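Local structure of regulatory protein AsnC (Escherichia coli, 2CG4) at residues Gly73-Ser78 and Gly103-Phe108. The protein activates transcription of asnA, regulates transcription of its own gene and represses gidA expression post-transcriptionally, and binds asparagine as a ligand. The protein carries 1 engineered substitution. Sequence-based numbering, arbitrary orientation.
Sequences GIILKS and GHYSIF. With ASN (asparagine), chain C.
The carbonyl oxygen of Ile74 is gripped three times, once firmly and twice weakly. Ser106 N gives the firm bond, at 2.9 Å from Ile74 O and nearly along the C=O axis, although bent at the hydrogen (133°). Ile107 N at 3.3 Å and Ser106 OG add weak bonds to the same Ile74 O, so two consecutive residues face one: a classic beta bulge. Ile74 N returns an almost straight bond (179°) to Ile107 O at 2.7 Å, which completes the hydrogen-bonded pair. The Ser106 hydroxyl, anti to its carbonyl carbon (chi1 -35°), also accepts from Leu76 N, 3.3 Å from Ser106 OG, while its CB rests on Leu76 CG. Tyr105 lays one ring face over Gly73, which has no side chain to hold the ring off, so its CA stands 3.5 Å from the Tyr105 ring centroid in a CH-pi contact. Ile75 CD1 meets the edge of that ring, and Glu137 binds its hydroxyl. Backbone carbonyls take up the ligand: asparagine N donates to Gly103 O and Tyr105 O, and its ND2 hydrogen-bonds Ser106 O at 2.8 Å. Thr136 and Thr138 of a second subunit bind the same ligand, placing the pocket between chains. In the antiparallel sheet of the Lrp/AsnC ligand-binding domain, strand 68-76 lies between strands 107-113 and 133-147, while Leu76 and Ile107 pack on helix 82-90.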
ATOM      1  N   GLY A  73      -2.605 -13.268  -6.073  1.00 21.19           N
ATOM      2  CA  GLY A  73      -3.738 -12.697  -5.360  1.00 20.33           C
ATOM      3  C   GLY A  73      -4.717 -12.170  -6.387  1.00 21.06           C
ATOM      4  O   GLY A  73      -4.351 -11.402  -7.266  1.00 21.52           O
ATOM      5  N   ILE A  74      -5.960 -12.602  -6.307  1.00 23.04           N
ATOM      6  CA  ILE A  74      -6.967 -12.139  -7.255  1.00 24.71           C
ATOM      7  C   ILE A  74      -7.819 -11.060  -6.600  1.00 26.32           C
ATOM      8  O   ILE A  74      -8.315 -11.247  -5.495  1.00 26.61           O
ATOM      9  CB  ILE A  74      -7.838 -13.296  -7.758  1.00 24.15           C
ATOM     10  CG1 ILE A  74      -7.060 -14.132  -8.780  1.00 23.28           C
ATOM     11  CG2 ILE A  74      -9.135 -12.775  -8.371  1.00 25.00           C
ATOM     12  CD1 ILE A  74      -6.554 -15.419  -8.230  1.00 23.08           C
ATOM     13  N   ILE A  75      -7.940  -9.915  -7.269  1.00 27.58           N
ATOM     14  CA  ILE A  75      -8.899  -8.899  -6.874  1.00 29.49           C
ATOM     15  C   ILE A  75     -10.098  -8.870  -7.835  1.00 29.96           C
ATOM     16  O   ILE A  75      -9.944  -8.724  -9.052  1.00 30.44           O
ATOM     17  CB  ILE A  75      -8.249  -7.499  -6.764  1.00 30.87           C
ATOM     18  CG1 ILE A  75      -7.138  -7.502  -5.701  1.00 34.76           C
ATOM     19  CG2 ILE A  75      -9.303  -6.449  -6.426  1.00 30.34           C
ATOM     20  CD1 ILE A  75      -5.713  -7.622  -6.272  1.00 35.59           C
ATOM     21  N   LEU A  76     -11.288  -9.017  -7.267  1.00 30.06           N
ATOM     22  CA  LEU A  76     -12.516  -9.121  -8.030  1.00 29.29           C
ATOM     23  C   LEU A  76     -13.177  -7.753  -8.118  1.00 30.31           C
ATOM     24  O   LEU A  76     -12.888  -6.868  -7.308  1.00 31.01           O
ATOM     25  CB  LEU A  76     -13.473 -10.090  -7.336  1.00 29.73           C
ATOM     26  CG  LEU A  76     -13.046 -11.548  -7.218  1.00 27.77           C
ATOM     27  CD1 LEU A  76     -14.097 -12.316  -6.470  1.00 25.75           C
ATOM     28  CD2 LEU A  76     -12.801 -12.148  -8.583  1.00 23.52           C
ATOM     29  N   LYS A  77     -14.077  -7.587  -9.089  1.00 30.04           N
ATOM     30  CA  LYS A  77     -14.669  -6.286  -9.350  1.00 30.75           C
ATOM     31  C   LYS A  77     -15.645  -5.981  -8.249  1.00 30.58           C
ATOM     32  O   LYS A  77     -15.886  -4.821  -7.910  1.00 31.36           O
ATOM     33  CB  LYS A  77     -15.380  -6.278 -10.702  1.00 32.41           C
ATOM     34  CG  LYS A  77     -14.432  -6.147 -11.889  1.00 35.36           C
ATOM     35  CD  LYS A  77     -15.095  -6.631 -13.155  1.00 38.54           C
ATOM     36  CE  LYS A  77     -14.140  -6.558 -14.317  1.00 41.73           C
ATOM     37  NZ  LYS A  77     -14.742  -7.155 -15.546  1.00 43.97           N
ATOM     38  N   SER A  78     -16.202  -7.046  -7.689  1.00 30.89           N
ATOM     39  CA  SER A  78     -17.071  -6.950  -6.535  1.00 31.69           C
ATOM     40  C   SER A  78     -17.021  -8.278  -5.780  1.00 31.67           C
ATOM     41  O   SER A  78     -16.798  -9.330  -6.375  1.00 31.95           O
ATOM     42  CB  SER A  78     -18.499  -6.603  -6.982  1.00 33.24           C
ATOM     43  OG  SER A  78     -19.282  -7.759  -7.222  1.00 34.31           O
ATOM     44  N   GLY A 103      -6.943 -10.297   4.591  1.00 28.94           N
ATOM     45  CA  GLY A 103      -6.056  -9.394   3.841  1.00 28.71           C
ATOM     46  C   GLY A 103      -6.621  -8.779   2.571  1.00 30.45           C
ATOM     47  O   GLY A 103      -7.832  -8.655   2.431  1.00 31.49           O
ATOM     48  N   HIS A 104      -5.746  -8.398   1.636  1.00 31.72           N
ATOM     49  CA  HIS A 104      -6.138  -7.570   0.483  1.00 33.51           C
ATOM     50  C   HIS A 104      -6.929  -8.307  -0.600  1.00 32.35           C
ATOM     51  O   HIS A 104      -7.784  -7.717  -1.255  1.00 32.65           O
ATOM     52  CB  HIS A 104      -4.917  -6.902  -0.172  1.00 35.24           C
ATOM     53  CG  HIS A 104      -4.226  -5.905   0.704  1.00 42.36           C
ATOM     54  ND1 HIS A 104      -3.122  -6.224   1.466  1.00 49.63           N
ATOM     55  CD2 HIS A 104      -4.484  -4.597   0.943  1.00 48.23           C
ATOM     56  CE1 HIS A 104      -2.730  -5.156   2.139  1.00 50.96           C
ATOM     57  NE2 HIS A 104      -3.541  -4.155   1.841  1.00 52.45           N
ATOM     58  N   TYR A 105      -6.610  -9.585  -0.806  1.00 30.74           N
ATOM     59  CA  TYR A 105      -7.032 -10.309  -1.997  1.00 26.72           C
ATOM     60  C   TYR A 105      -8.368 -11.003  -1.734  1.00 27.06           C
ATOM     61  O   TYR A 105      -8.628 -11.425  -0.603  1.00 25.84           O
ATOM     62  CB  TYR A 105      -5.980 -11.352  -2.385  1.00 25.53           C
ATOM     63  CG  TYR A 105      -4.591 -10.808  -2.635  1.00 23.24           C
ATOM     64  CD1 TYR A 105      -3.505 -11.239  -1.878  1.00 25.91           C
ATOM     65  CD2 TYR A 105      -4.360  -9.870  -3.630  1.00 20.44           C
ATOM     66  CE1 TYR A 105      -2.220 -10.743  -2.114  1.00 24.97           C
ATOM     67  CE2 TYR A 105      -3.101  -9.377  -3.872  1.00 22.17           C
ATOM     68  CZ  TYR A 105      -2.032  -9.808  -3.108  1.00 24.89           C
ATOM     69  OH  TYR A 105      -0.771  -9.297  -3.358  1.00 24.51           O
ATOM     70  N   SER A 106      -9.199 -11.124  -2.775  1.00 24.54           N
ATOM     71  CA  SER A 106     -10.407 -11.954  -2.715  1.00 24.18           C
ATOM     72  C   SER A 106     -10.101 -13.462  -2.717  1.00 24.01           C
ATOM     73  O   SER A 106     -10.627 -14.229  -1.890  1.00 20.95           O
ATOM     74  CB  SER A 106     -11.352 -11.625  -3.881  1.00 24.99           C
ATOM     75  OG  SER A 106     -11.327 -10.241  -4.229  1.00 28.65           O
ATOM     76  N   ILE A 107      -9.270 -13.880  -3.667  1.00 24.02           N
ATOM     77  CA  ILE A 107      -8.785 -15.260  -3.736  1.00 24.30           C
ATOM     78  C   ILE A 107      -7.260 -15.250  -3.787  1.00 24.68           C
ATOM     79  O   ILE A 107      -6.662 -14.359  -4.390  1.00 25.24           O
ATOM     80  CB  ILE A 107      -9.335 -15.996  -4.970  1.00 24.40           C
ATOM     81  CG1 ILE A 107     -10.777 -15.547  -5.262  1.00 24.68           C
ATOM     82  CG2 ILE A 107      -9.265 -17.507  -4.763  1.00 25.32           C
ATOM     83  CD1 ILE A 107     -11.387 -16.163  -6.480  1.00 22.35           C
ATOM     84  N   PHE A 108      -6.637 -16.220  -3.129  1.00 23.08           N
ATOM     85  CA  PHE A 108      -5.198 -16.392  -3.192  1.00 23.49           C
ATOM     86  C   PHE A 108      -4.941 -17.810  -3.720  1.00 23.60           C
ATOM     87  O   PHE A 108      -5.415 -18.780  -3.140  1.00 25.51           O
ATOM     88  CB  PHE A 108      -4.595 -16.193  -1.790  1.00 23.66           C
ATOM     89  CG  PHE A 108      -3.096 -16.068  -1.768  1.00 24.36           C
ATOM     90  CD1 PHE A 108      -2.455 -15.039  -2.452  1.00 27.47           C
ATOM     91  CD2 PHE A 108      -2.325 -16.959  -1.036  1.00 29.98           C
ATOM     92  CE1 PHE A 108      -1.071 -14.910  -2.431  1.00 22.54           C
ATOM     93  CE2 PHE A 108      -0.932 -16.841  -1.002  1.00 28.65           C
ATOM     94  CZ  PHE A 108      -0.308 -15.812  -1.706  1.00 27.32           C
TER
HETATM   95  N   ASN C1153      -9.920 -10.273   1.822  1.00 33.04           N
HETATM   96  CA  ASN C1153     -11.234 -10.463   2.506  1.00 32.27           C
HETATM   97  C   ASN C1153     -11.233  -9.937   3.916  1.00 31.97           C
HETATM   98  O   ASN C1153     -10.269 -10.118   4.670  1.00 32.82           O
HETATM   99  CB  ASN C1153     -11.640 -11.925   2.505  1.00 31.20           C
HETATM  100  CG  ASN C1153     -11.953 -12.422   1.127  1.00 31.38           C
HETATM  101  OD1 ASN C1153     -12.817 -11.876   0.437  1.00 29.42           O
HETATM  102  ND2 ASN C1153     -11.239 -13.448   0.700  1.00 33.29           N
HETATM  103  OXT ASN C1153     -12.206  -9.299   4.297  1.00 31.44           O